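PDB 7DSZ: Amuc_1102, which is of uncertain function but adopts an immunoglobulin-like fold related to archaeal type IV pilus proteins, consistent with a pilus-like role. Local coordinates for residues Gly69-Leu74 with Val103-Asn108. Sequence-based numbering, arbitrary orientation.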
loop_
_atom_site.group_PDB
_atom_site.type_symbol
_atom_site.label_atom_id
_atom_site.label_comp_id
_atom_site.label_asym_id
_atom_site.label_seq_id
_atom_site.Cartn_x
_atom_site.Cartn_y
_atom_site.Cartn_z
ATOM N N GLY C 69 -13.024 -10.305 -24.003
ATOM C CA GLY C 69 -11.741 -9.859 -24.506
ATOM C C GLY C 69 -10.628 -9.886 -23.485
ATOM O O GLY C 69 -9.515 -9.425 -23.791
ATOM N N TYR C 70 -10.893 -10.420 -22.294
ATOM C CA TYR C 70 -9.948 -10.420 -21.183
ATOM C C TYR C 70 -9.999 -11.758 -20.467
ATOM O O TYR C 70 -11.024 -12.444 -20.472
ATOM C CB TYR C 70 -10.292 -9.352 -20.144
ATOM C CG TYR C 70 -10.070 -7.922 -20.524
ATOM C CD1 TYR C 70 -10.961 -7.242 -21.352
ATOM C CD2 TYR C 70 -8.990 -7.230 -20.006
ATOM C CE1 TYR C 70 -10.757 -5.897 -21.662
ATOM C CE2 TYR C 70 -8.769 -5.903 -20.316
ATOM C CZ TYR C 70 -9.658 -5.240 -21.142
ATOM O OH TYR C 70 -9.415 -3.913 -21.439
ATOM N N ILE C 71 -8.894 -12.107 -19.807
ATOM C CA ILE C 71 -8.882 -13.227 -18.874
ATOM C C ILE C 71 -8.789 -12.676 -17.454
ATOM O O ILE C 71 -8.349 -11.542 -17.221
ATOM C CB ILE C 71 -7.746 -14.239 -19.142
ATOM C CG1 ILE C 71 -6.368 -13.583 -18.977
ATOM C CG2 ILE C 71 -7.900 -14.872 -20.541
ATOM C CD1 ILE C 71 -5.180 -14.564 -19.136
ATOM N N ASP C 72 -9.205 -13.510 -16.494
ATOM C CA ASP C 72 -9.281 -13.092 -15.094
ATOM C C ASP C 72 -7.935 -12.629 -14.558
ATOM O O ASP C 72 -7.848 -11.583 -13.902
ATOM C CB ASP C 72 -9.786 -14.239 -14.225
ATOM C CG ASP C 72 -11.272 -14.437 -14.322
ATOM O OD1 ASP C 72 -12.002 -13.443 -14.532
ATOM O OD2 ASP C 72 -11.698 -15.598 -14.161
ATOM N N ALA C 73 -6.886 -13.434 -14.758
ATOM C CA ALA C 73 -5.603 -13.178 -14.102
ATOM C C ALA C 73 -4.506 -14.001 -14.757
ATOM O O ALA C 73 -4.767 -15.014 -15.403
ATOM C CB ALA C 73 -5.645 -13.505 -12.606
ATOM N N LEU C 74 -3.266 -13.549 -14.553
ATOM C CA LEU C 74 -2.049 -14.281 -14.876
ATOM C C LEU C 74 -1.076 -14.023 -13.746
ATOM O O LEU C 74 -0.955 -12.882 -13.285
ATOM C CB LEU C 74 -1.393 -13.793 -16.175
ATOM C CG LEU C 74 -1.943 -14.160 -17.531
ATOM C CD1 LEU C 74 -1.078 -13.494 -18.584
ATOM C CD2 LEU C 74 -1.911 -15.699 -17.666
ATOM N N VAL C 103 -6.407 -9.249 -17.768
ATOM C CA VAL C 103 -5.334 -9.253 -18.753
ATOM C C VAL C 103 -5.988 -9.327 -20.129
ATOM O O VAL C 103 -6.740 -10.287 -20.393
ATOM C CB VAL C 103 -4.354 -10.410 -18.523
ATOM C CG1 VAL C 103 -3.213 -10.323 -19.521
ATOM C CG2 VAL C 103 -3.791 -10.335 -17.095
ATOM N N PRO C 104 -5.796 -8.329 -20.987
ATOM C CA PRO C 104 -6.455 -8.336 -22.296
ATOM C C PRO C 104 -5.844 -9.408 -23.177
ATOM O O PRO C 104 -4.674 -9.763 -23.031
ATOM C CB PRO C 104 -6.166 -6.934 -22.843
ATOM C CG PRO C 104 -4.862 -6.572 -22.245
ATOM C CD PRO C 104 -4.877 -7.185 -20.839
ATOM N N VAL C 105 -6.663 -9.936 -24.080
ATOM C CA VAL C 105 -6.238 -10.947 -25.044
ATOM C C VAL C 105 -5.983 -10.260 -26.380
ATOM O O VAL C 105 -6.726 -9.350 -26.776
ATOM C CB VAL C 105 -7.302 -12.059 -25.174
ATOM C CG1 VAL C 105 -6.888 -13.087 -26.203
ATOM C CG2 VAL C 105 -7.540 -12.738 -23.825
ATOM N N GLY C 106 -4.910 -10.657 -27.063
ATOM C CA GLY C 106 -4.617 -10.108 -28.375
ATOM C C GLY C 106 -3.984 -8.736 -28.377
ATOM O O GLY C 106 -4.030 -8.045 -29.397
ATOM N N GLU C 107 -3.373 -8.323 -27.272
ATOM C CA GLU C 107 -2.885 -6.960 -27.116
ATOM C C GLU C 107 -1.482 -6.974 -26.524
ATOM O O GLU C 107 -1.246 -7.638 -25.512
ATOM C CB GLU C 107 -3.847 -6.183 -26.219
ATOM C CG GLU C 107 -3.570 -4.724 -26.063
ATOM C CD GLU C 107 -4.699 -4.031 -25.315
ATOM O OE1 GLU C 107 -5.877 -4.303 -25.641
ATOM O OE2 GLU C 107 -4.405 -3.229 -24.403
ATOM N N ASN C 108 -0.555 -6.257 -27.154
ATOM C CA ASN C 108 0.787 -6.163 -26.599
ATOM C C ASN C 108 0.730 -5.387 -25.296
ATOM O O ASN C 108 0.094 -4.331 -25.215
ATOM C CB ASN C 108 1.737 -5.488 -27.578
ATOM C CG ASN C 108 1.961 -6.316 -28.820
ATOM O OD1 ASN C 108 2.514 -7.410 -28.753
ATOM N ND2 ASN C 108 1.525 -5.799 -29.963
HETATM O O HOH W 1 -8.688 -4.342 -24.243
#
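Y70 and P104 face each other as a non-hydrogen-bonded antiparallel pair, their CA atoms 4.2 Å apart. Three backbone bonds hold the register: I71 N to V103 O and, more bent, V103 N to I71 O form the hydrogen-bonded pair, in the carbonyl planes, while V105 N reaches G69 O at 2.9 Å from above its carbonyl plane. With CG beside the backbone N (chi1 -71°) and so anti to the carbonyl carbon, the Y70 side chain runs across the other strand. Its CB sits 3.7 Å from V103 O, and CG approaches P104 CA. CD2 comes within 3.5 Å of P104 N. CE2 meets P104 CB at 3.8 Å, an off-centre CH-pi contact in which the proline methylene lies over the ring. At the tip, OH shares a water with E107, which receives a hydrogen bond from that water at OE1. A serine here, lacking the ring and its phenolic OH, would remove the CH-pi contact and the water bridge and would probably leave the P104 ring and E107 side chain less well fixed. On the other sheet face, I71 CG1 lies alongside V103 CB, and I71 CG2 meets V105 CG2. Past the corner at D72, L74 CD1 touches V103 CG1. The contact closes the open end of the hairpin of strands 70-83 and 91-104 in the immunoglobulin-like fold; L74 and V103 pack on V60 of strand 50-63, I71 on Y143 of strand 134-143, and Y70 also on K121 of a second subunit.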